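Long-range contacts in uncharacterized protein (PDB 4E6F), which is of unknown function but belongs to the DUF4468 family, whose domain has a TBP-like fold of antiparallel sheet and helices: residues 11-16 and 155-160; 71-76 and 101-106; 77-82 and 95-100; 89-94 and 118-123. One frame throughout, in Å; residues are numbered along the deposited sequence.

Contact 1 of 4, residues 11-16 and 155-160; sequences TRYLVG and TVDFAD
The 3-10 turn at residues 11-13, in the loop that precedes strand 20-21, docks on helix 149-169, which in this TBP-like fold packs T155, F158 and A159 against strands of the antiparallel sheet. Two neighbouring side chains of the turn pack on V156, and each binds an acid, D160 or D157, about one helical turn apart. R12 leaves the backbone with CG anti to its N, bends at chi2, and meets D160 tip to tip. The grip is side-on and two-pronged: NE of R12 donates to OD2 of D160 at 2.8 Å, and NH2 of R12 to OD1 of D160, also at 2.8 Å and nearly straight (171°). Each carboxylate oxygen uses its syn lone pair, and the guanidinium and carboxylate planes lie only 20° apart. CG1 of V156 lies over the centre of one guanidinium face, 3.7 Å from CZ of R12, so an apolar branch packs on the flat of the charged group, whose rotation the two bonds to D160 fix. An alanine in place of D160 would remove both acceptors and would probably leave the R12 guanidinium less firmly oriented over V156. Y13 meets the same valine at its ring edge, CD1 of Y13 lying 3.7 Å from CB of V156, while CG of R12 covers one ring face. F27 of strand 24-32 also touches V156, and R152 of the same helix bonds the carbonyl O of Y13. At the ring tip, OH of Y13 donates to the syn lone pair of OD1 of D157 over 2.6 Å.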
loop_
_atom_site.group_PDB
_atom_site.type_symbol
_atom_site.label_atom_id
_atom_site.label_comp_id
_atom_site.label_asym_id
_atom_site.label_seq_id
_atom_site.Cartn_x
_atom_site.Cartn_y
_atom_site.Cartn_z
ATOM N N THR A 11 -16.253 -2.210 8.890
ATOM C CA THR A 11 -15.698 -3.435 9.465
ATOM C C THR A 11 -14.221 -3.658 9.044
ATOM O O THR A 11 -13.390 -3.994 9.880
ATOM C CB THR A 11 -16.571 -4.636 9.017
ATOM O OG1 THR A 11 -17.905 -4.446 9.499
ATOM C CG2 THR A 11 -16.031 -5.977 9.488
ATOM N N ARG A 12 -13.907 -3.451 7.757
ATOM C CA ARG A 12 -12.577 -3.677 7.188
ATOM C C ARG A 12 -11.498 -2.833 7.877
ATOM O O ARG A 12 -10.357 -3.265 7.988
ATOM C CB ARG A 12 -12.599 -3.303 5.670
ATOM C CG ARG A 12 -11.213 -3.140 4.975
ATOM C CD ARG A 12 -10.608 -4.501 4.823
ATOM N NE ARG A 12 -9.213 -4.523 4.374
ATOM C CZ ARG A 12 -8.165 -4.713 5.167
ATOM N NH1 ARG A 12 -8.313 -4.709 6.486
ATOM N NH2 ARG A 12 -6.958 -4.882 4.648
ATOM N N TYR A 13 -11.865 -1.636 8.324
ATOM C CA TYR A 13 -10.907 -0.620 8.775
ATOM C C TYR A 13 -10.628 -0.574 10.286
ATOM O O TYR A 13 -9.917 0.328 10.752
ATOM C CB TYR A 13 -11.435 0.745 8.304
ATOM C CG TYR A 13 -11.782 0.745 6.830
ATOM C CD1 TYR A 13 -10.794 0.602 5.858
ATOM C CD2 TYR A 13 -13.108 0.849 6.405
ATOM C CE1 TYR A 13 -11.109 0.587 4.501
ATOM C CE2 TYR A 13 -13.434 0.842 5.049
ATOM C CZ TYR A 13 -12.439 0.661 4.102
ATOM O OH TYR A 13 -12.779 0.671 2.764
ATOM N N LEU A 14 -11.126 -1.537 11.038
ATOM C CA LEU A 14 -10.987 -1.485 12.483
ATOM C C LEU A 14 -9.712 -2.241 12.959
ATOM O O LEU A 14 -8.657 -2.063 12.356
ATOM C CB LEU A 14 -12.298 -1.937 13.166
ATOM C CG LEU A 14 -13.542 -1.181 12.658
ATOM C CD1 LEU A 14 -14.818 -1.695 13.323
ATOM C CD2 LEU A 14 -13.420 0.340 12.865
ATOM N N VAL A 15 -9.788 -3.012 14.056
ATOM C CA VAL A 15 -8.679 -3.755 14.666
ATOM C C VAL A 15 -7.815 -4.483 13.584
ATOM O O VAL A 15 -8.373 -5.205 12.756
ATOM C CB VAL A 15 -9.268 -4.771 15.696
ATOM C CG1 VAL A 15 -8.194 -5.690 16.259
ATOM C CG2 VAL A 15 -9.999 -4.047 16.829
ATOM N N GLY A 16 -6.506 -4.215 13.573
ATOM C CA GLY A 16 -5.558 -4.855 12.658
ATOM C C GLY A 16 -5.459 -4.328 11.232
ATOM O O GLY A 16 -4.621 -4.809 10.461
ATOM N N THR A 155 -6.239 4.806 2.608
ATOM C CA THR A 155 -4.905 4.179 2.624
ATOM C C THR A 155 -5.050 2.646 2.697
ATOM O O THR A 155 -4.344 1.919 1.989
ATOM C CB THR A 155 -4.017 4.712 3.755
ATOM O OG1 THR A 155 -3.976 6.141 3.655
ATOM C CG2 THR A 155 -2.574 4.156 3.665
ATOM N N VAL A 156 -5.971 2.154 3.536
ATOM C CA VAL A 156 -6.230 0.705 3.611
ATOM C C VAL A 156 -6.706 0.205 2.224
ATOM O O VAL A 156 -6.228 -0.842 1.764
ATOM C CB VAL A 156 -7.228 0.342 4.756
ATOM C CG1 VAL A 156 -7.696 -1.127 4.656
ATOM C CG2 VAL A 156 -6.606 0.609 6.130
ATOM N N ASP A 157 -7.631 0.936 1.557
ATOM C CA ASP A 157 -8.096 0.540 0.215
ATOM C C ASP A 157 -6.928 0.504 -0.770
ATOM O O ASP A 157 -6.872 -0.398 -1.612
ATOM C CB ASP A 157 -9.175 1.492 -0.318
ATOM C CG ASP A 157 -10.484 1.449 0.453
ATOM O OD1 ASP A 157 -10.650 0.543 1.298
ATOM O OD2 ASP A 157 -11.340 2.336 0.215
ATOM N N PHE A 158 -6.033 1.504 -0.681
ATOM C CA PHE A 158 -4.868 1.582 -1.545
ATOM C C PHE A 158 -3.977 0.332 -1.373
ATOM O O PHE A 158 -3.535 -0.264 -2.364
ATOM C CB PHE A 158 -4.089 2.858 -1.204
ATOM C CG PHE A 158 -2.826 3.017 -2.000
ATOM C CD1 PHE A 158 -2.846 3.641 -3.238
ATOM C CD2 PHE A 158 -1.614 2.541 -1.511
ATOM C CE1 PHE A 158 -1.678 3.783 -3.988
ATOM C CE2 PHE A 158 -0.439 2.662 -2.273
ATOM C CZ PHE A 158 -0.488 3.275 -3.508
ATOM N N ALA A 159 -3.713 -0.057 -0.121
ATOM C CA ALA A 159 -2.910 -1.248 0.158
ATOM C C ALA A 159 -3.627 -2.507 -0.360
ATOM O O ALA A 159 -2.991 -3.351 -1.023
ATOM C CB ALA A 159 -2.641 -1.369 1.649
ATOM N N ASP A 160 -4.951 -2.643 -0.084
ATOM C CA ASP A 160 -5.708 -3.786 -0.583
ATOM C C ASP A 160 -5.652 -3.873 -2.103
ATOM O O ASP A 160 -5.544 -4.981 -2.662
ATOM C CB ASP A 160 -7.167 -3.700 -0.138
ATOM C CG ASP A 160 -7.375 -3.983 1.330
ATOM O OD1 ASP A 160 -6.469 -4.599 1.952
ATOM O OD2 ASP A 160 -8.496 -3.698 1.838
#

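Contact 2 of 4, residues 71-76 and 101-106; sequences GTIAGV and VTCKPG
With CG1 anti to the backbone N (chi1 175°), V101 directs that methyl to I73, whose own chain is extended at chi2 (154°); CG1 of V101 stands 4.2 Å from CD1 of I73. C103 takes the other common choice, SG anti to its carbonyl carbon and beside its N (chi1 -48°), which places SG of C103 4.3 Å from the same CD1 of I73. This apolar side of the sheet lies under helix 38-54, where Y42 and T46 touch I73 and M49 touches V101. T72 and T102 occupy the opposite face, side by side and pointing the same way, the CG2 of T72 turned to the OG1 of T102. The pairing belongs to the antiparallel hairpin of strands 72-85 and 90-104, within the TBP-like domain. I73 and V101 form a hydrogen-bonded pair: N of V101 reaches O of I73 at 2.8 Å, nearly along the C=O axis, and N of I73 returns to O of V101 at 2.9 Å, in the carbonyl plane. T72 and T102 form the next, non-hydrogen-bonded pair, where CA of T72 offers a CA-H...O contact to O of V101. G71, which with T72 faces D67 in a G1 beta bulge, has positive phi, and a CB there would clash with O of C103. The O of G71 takes the N-H of C103, N to O 2.8 Å, from above the carbonyl plane.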
loop_
_atom_site.group_PDB
_atom_site.type_symbol
_atom_site.label_atom_id
_atom_site.label_comp_id
_atom_site.label_asym_id
_atom_site.label_seq_id
_atom_site.Cartn_x
_atom_site.Cartn_y
_atom_site.Cartn_z
ATOM N N GLY A 71 16.749 -12.183 -3.702
ATOM C CA GLY A 71 15.369 -12.060 -4.157
ATOM C C GLY A 71 14.652 -10.858 -3.565
ATOM O O GLY A 71 13.437 -10.920 -3.363
ATOM N N THR A 72 15.387 -9.742 -3.303
ATOM C CA THR A 72 14.784 -8.533 -2.730
ATOM C C THR A 72 14.674 -7.436 -3.778
ATOM O O THR A 72 15.579 -7.261 -4.609
ATOM C CB THR A 72 15.526 -8.015 -1.479
ATOM O OG1 THR A 72 16.936 -7.958 -1.708
ATOM C CG2 THR A 72 15.216 -8.833 -0.225
ATOM N N ILE A 73 13.547 -6.715 -3.754
ATOM C CA ILE A 73 13.283 -5.629 -4.692
ATOM C C ILE A 73 12.660 -4.496 -3.921
ATOM O O ILE A 73 11.752 -4.751 -3.112
ATOM C CB ILE A 73 12.307 -6.086 -5.815
ATOM C CG1 ILE A 73 12.693 -7.451 -6.415
ATOM C CG2 ILE A 73 12.157 -5.007 -6.913
ATOM C CD1 ILE A 73 11.462 -8.162 -7.010
ATOM N N ALA A 74 13.077 -3.266 -4.180
ATOM C CA ALA A 74 12.385 -2.146 -3.557
ATOM C C ALA A 74 12.186 -1.039 -4.559
ATOM O O ALA A 74 13.067 -0.757 -5.377
ATOM C CB ALA A 74 13.132 -1.619 -2.343
ATOM N N GLY A 75 11.035 -0.392 -4.457
ATOM C CA GLY A 75 10.739 0.740 -5.320
ATOM C C GLY A 75 10.102 1.844 -4.521
ATOM O O GLY A 75 9.628 1.618 -3.395
ATOM N N VAL A 76 10.108 3.039 -5.081
ATOM C CA VAL A 76 9.436 4.169 -4.454
ATOM C C VAL A 76 8.333 4.635 -5.383
ATOM O O VAL A 76 8.447 4.500 -6.596
ATOM C CB VAL A 76 10.384 5.315 -4.051
ATOM C CG1 VAL A 76 11.396 4.798 -3.011
ATOM C CG2 VAL A 76 11.095 5.929 -5.274
ATOM N N VAL A 101 9.661 -5.959 -1.694
ATOM C CA VAL A 101 9.270 -7.333 -2.049
ATOM C C VAL A 101 10.405 -8.271 -1.709
ATOM O O VAL A 101 11.553 -7.995 -2.072
ATOM C CB VAL A 101 8.890 -7.433 -3.550
ATOM C CG1 VAL A 101 8.610 -8.885 -3.959
ATOM C CG2 VAL A 101 7.684 -6.555 -3.847
ATOM N N THR A 102 10.082 -9.375 -0.994
ATOM C CA THR A 102 11.061 -10.383 -0.598
ATOM C C THR A 102 10.594 -11.723 -1.193
ATOM O O THR A 102 9.497 -12.196 -0.864
ATOM C CB THR A 102 11.174 -10.440 0.933
ATOM O OG1 THR A 102 11.493 -9.132 1.435
ATOM C CG2 THR A 102 12.258 -11.437 1.398
ATOM N N CYS A 103 11.400 -12.293 -2.075
ATOM C CA CYS A 103 11.109 -13.543 -2.787
ATOM C C CYS A 103 11.943 -14.668 -2.216
ATOM O O CYS A 103 13.155 -14.524 -2.040
ATOM C CB CYS A 103 11.368 -13.397 -4.289
ATOM S SG CYS A 103 10.635 -11.912 -5.038
ATOM N N LYS A 104 11.304 -15.823 -2.018
ATOM C CA LYS A 104 11.940 -17.047 -1.537
ATOM C C LYS A 104 11.398 -18.174 -2.394
ATOM O O LYS A 104 10.389 -17.961 -3.067
ATOM C CB LYS A 104 11.616 -17.278 -0.046
ATOM C CG LYS A 104 12.303 -16.304 0.914
ATOM C CD LYS A 104 11.863 -16.558 2.351
ATOM C CE LYS A 104 12.454 -15.563 3.326
ATOM N NZ LYS A 104 11.799 -15.648 4.661
ATOM N N PRO A 105 11.979 -19.385 -2.392
ATOM C CA PRO A 105 11.358 -20.455 -3.181
ATOM C C PRO A 105 9.922 -20.678 -2.720
ATOM O O PRO A 105 9.691 -20.890 -1.532
ATOM C CB PRO A 105 12.243 -21.676 -2.883
ATOM C CG PRO A 105 13.582 -21.076 -2.459
ATOM C CD PRO A 105 13.212 -19.842 -1.710
ATOM N N GLY A 106 8.976 -20.569 -3.652
ATOM C CA GLY A 106 7.563 -20.827 -3.386
ATOM C C GLY A 106 6.763 -19.739 -2.684
ATOM O O GLY A 106 5.550 -19.928 -2.430
#

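Contact 3 of 4, residues 77-82 and 95-100; sequences GEEWIV and VNYQIT. With EDO (1,2-ethanediol), chain E.
Antiparallel strand pairing, with an aromatic ring laid across a glycine, joins the middle of the hairpin of strands 72-85 and 90-104 in the TBP-like sheet. G77 with Y97 and E79 with V95 are hydrogen-bonded pairs, flanking the non-hydrogen-bonded E78 and N96. The shortest of the four backbone bonds, from N of V95 to O of E79 at 2.8 Å, runs nearly along the C=O axis. Y97 carries its CG in the crowded position between backbone N and carbonyl carbon (chi1 53°), and this swings the ring over its partner: CA of G77 lies 3.9 Å from the ring centroid, a CH-pi contact over the face. A CB on G77 would strike CZ of Y97, so the absence of a side chain makes room for the ring. I81 and V95 lie on the same side of the sheet as the ring; CD1 of I81 crosses obliquely to CG1 of V95 at 3.7 Å. Helices 38-54 and 149-169 cover this side, with R52 bound to the carboxylate of E79 and F158 meeting the Y97 ring. Over the opposite face, beside N96, a 1,2-ethanediol, probably from the crystallisation liquor, donates through O2 to O of Y97 at 2.9 Å. E79 extends beyond CG to the tyrosine tip, where OH of Y97 donates to the anti lone pair of OE2 of E79 at 2.6 Å, carboxylate and ring planes 74° apart.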
loop_
_atom_site.group_PDB
_atom_site.type_symbol
_atom_site.label_atom_id
_atom_site.label_comp_id
_atom_site.label_asym_id
_atom_site.label_seq_id
_atom_site.Cartn_x
_atom_site.Cartn_y
_atom_site.Cartn_z
ATOM N N GLY A 77 7.266 5.146 -4.800
ATOM C CA GLY A 77 6.139 5.613 -5.587
ATOM C C GLY A 77 5.547 6.892 -5.049
ATOM O O GLY A 77 5.676 7.220 -3.859
ATOM N N GLU A 78 4.852 7.588 -5.941
ATOM C CA GLU A 78 4.170 8.827 -5.605
ATOM C C GLU A 78 2.882 8.857 -6.400
ATOM O O GLU A 78 2.897 8.661 -7.622
ATOM C CB GLU A 78 5.054 10.033 -5.928
ATOM C CG GLU A 78 4.379 11.354 -5.580
ATOM C CD GLU A 78 5.261 12.532 -5.931
ATOM O OE1 GLU A 78 6.267 12.754 -5.222
ATOM O OE2 GLU A 78 4.945 13.230 -6.920
ATOM N N GLU A 79 1.762 9.056 -5.707
ATOM C CA GLU A 79 0.450 9.083 -6.369
ATOM C C GLU A 79 -0.483 10.037 -5.695
ATOM O O GLU A 79 -0.246 10.423 -4.546
ATOM C CB GLU A 79 -0.226 7.698 -6.279
ATOM C CG GLU A 79 0.406 6.577 -7.072
ATOM C CD GLU A 79 -0.334 5.269 -6.891
ATOM O OE1 GLU A 79 -1.563 5.226 -7.141
ATOM O OE2 GLU A 79 0.321 4.275 -6.515
ATOM N N TRP A 80 -1.608 10.329 -6.369
ATOM C CA TRP A 80 -2.714 11.019 -5.730
ATOM C C TRP A 80 -3.669 9.983 -5.177
ATOM O O TRP A 80 -3.976 8.994 -5.870
ATOM C CB TRP A 80 -3.491 11.902 -6.733
ATOM C CG TRP A 80 -2.703 13.065 -7.241
ATOM C CD1 TRP A 80 -2.233 13.244 -8.510
ATOM C CD2 TRP A 80 -2.322 14.236 -6.501
ATOM N NE1 TRP A 80 -1.585 14.457 -8.609
ATOM C CE2 TRP A 80 -1.593 15.070 -7.382
ATOM C CE3 TRP A 80 -2.508 14.657 -5.169
ATOM C CZ2 TRP A 80 -1.069 16.309 -6.985
ATOM C CZ3 TRP A 80 -1.962 15.870 -4.770
ATOM C CH2 TRP A 80 -1.258 16.686 -5.674
ATOM N N ILE A 81 -4.176 10.229 -3.957
ATOM C CA ILE A 81 -5.259 9.454 -3.353
ATOM C C ILE A 81 -6.455 10.405 -3.292
ATOM O O ILE A 81 -6.356 11.444 -2.640
ATOM C CB ILE A 81 -4.909 8.852 -1.976
ATOM C CG1 ILE A 81 -3.897 7.679 -2.127
ATOM C CG2 ILE A 81 -6.193 8.358 -1.275
ATOM C CD1 ILE A 81 -3.410 7.174 -0.779
ATOM N N VAL A 82 -7.546 10.081 -3.983
ATOM C CA VAL A 82 -8.716 10.967 -3.980
ATOM C C VAL A 82 -9.656 10.567 -2.846
ATOM O O VAL A 82 -10.060 9.408 -2.761
ATOM C CB VAL A 82 -9.425 10.948 -5.364
ATOM C CG1 VAL A 82 -10.749 11.751 -5.354
ATOM C CG2 VAL A 82 -8.472 11.474 -6.437
ATOM N N VAL A 95 0.573 10.985 -1.914
ATOM C CA VAL A 95 1.126 9.970 -1.038
ATOM C C VAL A 95 2.464 9.561 -1.620
ATOM O O VAL A 95 2.581 9.451 -2.836
ATOM C CB VAL A 95 0.190 8.744 -0.800
ATOM C CG1 VAL A 95 -0.068 7.958 -2.090
ATOM C CG2 VAL A 95 0.744 7.814 0.289
ATOM N N ASN A 96 3.470 9.375 -0.762
ATOM C CA ASN A 96 4.774 8.829 -1.138
ATOM C C ASN A 96 4.952 7.584 -0.332
ATOM O O ASN A 96 4.552 7.540 0.838
ATOM C CB ASN A 96 5.916 9.800 -0.910
ATOM C CG ASN A 96 5.964 10.892 -1.946
ATOM O OD1 ASN A 96 6.625 10.784 -3.012
ATOM N ND2 ASN A 96 5.234 11.956 -1.673
ATOM N N TYR A 97 5.532 6.550 -0.947
ATOM C CA TYR A 97 5.652 5.280 -0.233
ATOM C C TYR A 97 6.814 4.459 -0.783
ATOM O O TYR A 97 7.340 4.783 -1.847
ATOM C CB TYR A 97 4.329 4.465 -0.382
ATOM C CG TYR A 97 3.879 4.282 -1.823
ATOM C CD1 TYR A 97 4.413 3.263 -2.620
ATOM C CD2 TYR A 97 2.997 5.183 -2.420
ATOM C CE1 TYR A 97 4.039 3.120 -3.956
ATOM C CE2 TYR A 97 2.593 5.031 -3.755
ATOM C CZ TYR A 97 3.121 3.997 -4.515
ATOM O OH TYR A 97 2.755 3.846 -5.834
ATOM N N GLN A 98 7.143 3.350 -0.104
ATOM C CA GLN A 98 8.104 2.391 -0.611
ATOM C C GLN A 98 7.417 1.041 -0.693
ATOM O O GLN A 98 6.633 0.688 0.197
ATOM C CB GLN A 98 9.325 2.322 0.316
ATOM C CG GLN A 98 10.362 1.285 -0.141
ATOM C CD GLN A 98 11.664 1.379 0.627
ATOM O OE1 GLN A 98 12.179 2.479 0.883
ATOM N NE2 GLN A 98 12.219 0.208 0.977
ATOM N N ILE A 99 7.661 0.317 -1.800
ATOM C CA ILE A 99 7.184 -1.068 -1.962
ATOM C C ILE A 99 8.410 -1.938 -1.763
ATOM O O ILE A 99 9.398 -1.737 -2.471
ATOM C CB ILE A 99 6.562 -1.359 -3.349
ATOM C CG1 ILE A 99 5.542 -0.292 -3.746
ATOM C CG2 ILE A 99 5.935 -2.785 -3.358
ATOM C CD1 ILE A 99 5.039 -0.457 -5.240
ATOM N N THR A 100 8.349 -2.911 -0.852
ATOM C CA THR A 100 9.469 -3.812 -0.582
ATOM C C THR A 100 8.984 -5.224 -0.816
ATOM O O THR A 100 8.013 -5.647 -0.175
ATOM C CB THR A 100 9.979 -3.608 0.826
ATOM O OG1 THR A 100 10.428 -2.244 0.929
ATOM C CG2 THR A 100 11.129 -4.590 1.188
HETATM C C1 EDO E . 8.961 7.622 0.530
HETATM O O1 EDO E . 8.742 6.233 0.737
HETATM C C2 EDO E . 9.432 7.874 -0.927
HETATM O O2 EDO E . 8.446 7.443 -1.871
#

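Contact 4 of 4, residues 89-94 and 118-123; sequences SLDRTL and TYRETE
From its CB, D91 sends CG out anti to the backbone N (chi1 -175°), and the two carboxylate oxygens divide the work. OD1 crosses to the other strand and takes the OH of Y119 on its syn lone pair at 2.5 Å, in the plane of the ring and at its edge. The same OD1 is met from above the carboxylate plane by NH2 of R120, a bent salt bridge of 3.1 Å. OD2 turns to K150 of helix 149-169, which also bonds the OH of Y119. CG of R120 lies over one ring face and the guanidinium over its hydroxyl end, CZ of Y119 being 3.4 Å from the guanidinium plane and offset toward its rim. Water 2 links O of R92 to N of R120. L94 and T118 form an antiparallel hydrogen-bonded pair of hairpin 90-104 and 107-119: N of L94 bonds O of T118 at 2.9 Å and N of T118 answers to O of L94 at 3.0 Å. Replacing D91 by an alanine would probably leave the Y119 hydroxyl and both nearby cations less well held. Two cations and a hydroxyl around one carboxylate would be expected to favour its ionised form.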
loop_
_atom_site.group_PDB
_atom_site.type_symbol
_atom_site.label_atom_id
_atom_site.label_comp_id
_atom_site.label_asym_id
_atom_site.label_seq_id
_atom_site.Cartn_x
_atom_site.Cartn_y
_atom_site.Cartn_z
ATOM N N SER A 89 -15.302 21.170 -6.048
ATOM C CA SER A 89 -14.116 20.807 -5.283
ATOM C C SER A 89 -13.603 19.387 -5.557
ATOM O O SER A 89 -14.366 18.540 -6.007
ATOM C CB SER A 89 -14.425 20.955 -3.794
ATOM O OG SER A 89 -15.400 20.018 -3.364
ATOM N N LEU A 90 -12.331 19.134 -5.213
ATOM C CA LEU A 90 -11.644 17.877 -5.419
ATOM C C LEU A 90 -10.780 17.742 -4.195
ATOM O O LEU A 90 -9.914 18.589 -3.976
ATOM C CB LEU A 90 -10.818 17.831 -6.725
ATOM C CG LEU A 90 -9.928 16.571 -6.860
ATOM C CD1 LEU A 90 -10.763 15.335 -7.166
ATOM C CD2 LEU A 90 -8.894 16.769 -7.935
ATOM N N ASP A 91 -11.095 16.779 -3.325
ATOM C CA ASP A 91 -10.339 16.605 -2.099
ATOM C C ASP A 91 -9.429 15.408 -2.286
ATOM O O ASP A 91 -9.929 14.290 -2.435
ATOM C CB ASP A 91 -11.295 16.391 -0.907
ATOM C CG ASP A 91 -10.582 16.325 0.441
ATOM O OD1 ASP A 91 -9.475 16.892 0.556
ATOM O OD2 ASP A 91 -11.153 15.730 1.387
ATOM N N ARG A 92 -8.115 15.639 -2.320
ATOM C CA ARG A 92 -7.149 14.568 -2.531
ATOM C C ARG A 92 -5.867 14.836 -1.771
ATOM O O ARG A 92 -5.599 15.983 -1.397
ATOM C CB ARG A 92 -6.838 14.434 -4.037
ATOM C CG ARG A 92 -6.101 15.643 -4.635
ATOM C CD ARG A 92 -5.850 15.475 -6.118
ATOM N NE ARG A 92 -5.038 16.571 -6.649
ATOM C CZ ARG A 92 -4.585 16.631 -7.899
ATOM N NH1 ARG A 92 -4.846 15.652 -8.755
ATOM N NH2 ARG A 92 -3.852 17.663 -8.296
ATOM N N THR A 93 -5.047 13.793 -1.592
ATOM C CA THR A 93 -3.745 13.957 -0.988
ATOM C C THR A 93 -2.687 13.341 -1.882
ATOM O O THR A 93 -2.974 12.386 -2.616
ATOM C CB THR A 93 -3.666 13.324 0.428
ATOM O OG1 THR A 93 -2.402 13.669 1.012
ATOM C CG2 THR A 93 -3.815 11.792 0.422
ATOM N N LEU A 94 -1.468 13.869 -1.807
ATOM C CA LEU A 94 -0.358 13.169 -2.440
ATOM C C LEU A 94 0.073 12.118 -1.437
ATOM O O LEU A 94 -0.055 12.331 -0.224
ATOM C CB LEU A 94 0.801 14.143 -2.741
ATOM C CG LEU A 94 1.881 13.653 -3.696
ATOM C CD1 LEU A 94 1.346 13.587 -5.146
ATOM C CD2 LEU A 94 3.137 14.551 -3.600
ATOM N N THR A 118 1.275 14.400 1.557
ATOM C CA THR A 118 1.489 15.826 1.296
ATOM C C THR A 118 0.135 16.342 0.846
ATOM O O THR A 118 -0.342 16.016 -0.249
ATOM C CB THR A 118 2.616 16.074 0.303
ATOM O OG1 THR A 118 3.775 15.388 0.763
ATOM C CG2 THR A 118 2.926 17.570 0.155
ATOM N N TYR A 119 -0.490 17.129 1.704
ATOM C CA TYR A 119 -1.855 17.588 1.502
ATOM C C TYR A 119 -1.911 19.091 1.288
ATOM O O TYR A 119 -1.334 19.844 2.080
ATOM C CB TYR A 119 -2.661 17.196 2.759
ATOM C CG TYR A 119 -4.159 17.406 2.666
ATOM C CD1 TYR A 119 -4.925 16.717 1.725
ATOM C CD2 TYR A 119 -4.829 18.186 3.602
ATOM C CE1 TYR A 119 -6.308 16.871 1.670
ATOM C CE2 TYR A 119 -6.216 18.332 3.564
ATOM C CZ TYR A 119 -6.950 17.643 2.618
ATOM O OH TYR A 119 -8.321 17.775 2.596
ATOM N N ARG A 120 -2.613 19.516 0.210
ATOM C CA ARG A 120 -2.772 20.934 -0.131
ATOM C C ARG A 120 -1.389 21.615 -0.180
ATOM O O ARG A 120 -1.212 22.733 0.353
ATOM C CB ARG A 120 -3.735 21.647 0.857
ATOM C CG ARG A 120 -5.030 20.882 1.139
ATOM C CD ARG A 120 -6.250 21.540 0.547
ATOM N NE ARG A 120 -7.395 20.628 0.492
ATOM C CZ ARG A 120 -8.517 20.790 1.188
ATOM N NH1 ARG A 120 -8.653 21.823 2.009
ATOM N NH2 ARG A 120 -9.510 19.919 1.065
ATOM N N GLU A 121 -0.403 20.907 -0.807
ATOM C CA GLU A 121 0.983 21.312 -1.076
ATOM C C GLU A 121 1.875 21.434 0.164
ATOM O O GLU A 121 3.037 21.026 0.096
ATOM C CB GLU A 121 1.053 22.644 -1.854
ATOM C CG GLU A 121 0.537 22.576 -3.283
ATOM C CD GLU A 121 -0.962 22.726 -3.471
ATOM O OE1 GLU A 121 -1.583 23.542 -2.751
ATOM O OE2 GLU A 121 -1.508 22.064 -4.382
ATOM N N THR A 122 1.376 22.017 1.276
ATOM C CA THR A 122 2.266 22.254 2.430
ATOM C C THR A 122 2.048 21.450 3.717
ATOM O O THR A 122 2.904 21.524 4.620
ATOM C CB THR A 122 2.203 23.745 2.821
ATOM O OG1 THR A 122 0.854 24.098 3.125
ATOM C CG2 THR A 122 2.754 24.663 1.742
ATOM N N GLU A 123 0.945 20.700 3.829
ATOM C CA GLU A 123 0.679 19.935 5.037
ATOM C C GLU A 123 1.303 18.550 4.871
ATOM O O GLU A 123 0.984 17.841 3.914
ATOM C CB GLU A 123 -0.829 19.853 5.311
ATOM C CG GLU A 123 -1.501 21.216 5.445
ATOM C CD GLU A 123 -3.018 21.188 5.540
ATOM O OE1 GLU A 123 -3.573 20.196 6.065
ATOM O OE2 GLU A 123 -3.654 22.173 5.105
HETATM O O HOH W 1 -7.331 18.469 -1.791
HETATM O O HOH W 2 -3.646 17.745 -1.800
#

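How the contacts relate
Along the chain, contact 1 encloses the other three, bringing the loop before strand 20-21 to helix 149-169 near the C-terminal end. Contacts 2 and 3 lie 18 Å apart, centre to centre, along one hairpin, strands 72-85 and 90-104, and contact 3 falls within the span of contact 2. Contact 4 moves to the next pair, 90-104 with 107-119, so its segments alternate with those of contacts 2 and 3. Strand 90-104 therefore serves all three, from contact 4 at one end to contact 2 about 31 Å away between centres. F158 touches E79 and Y97 of contact 3, so helix 149-169, which receives the N-terminal turn, also packs on the middle of the sheet.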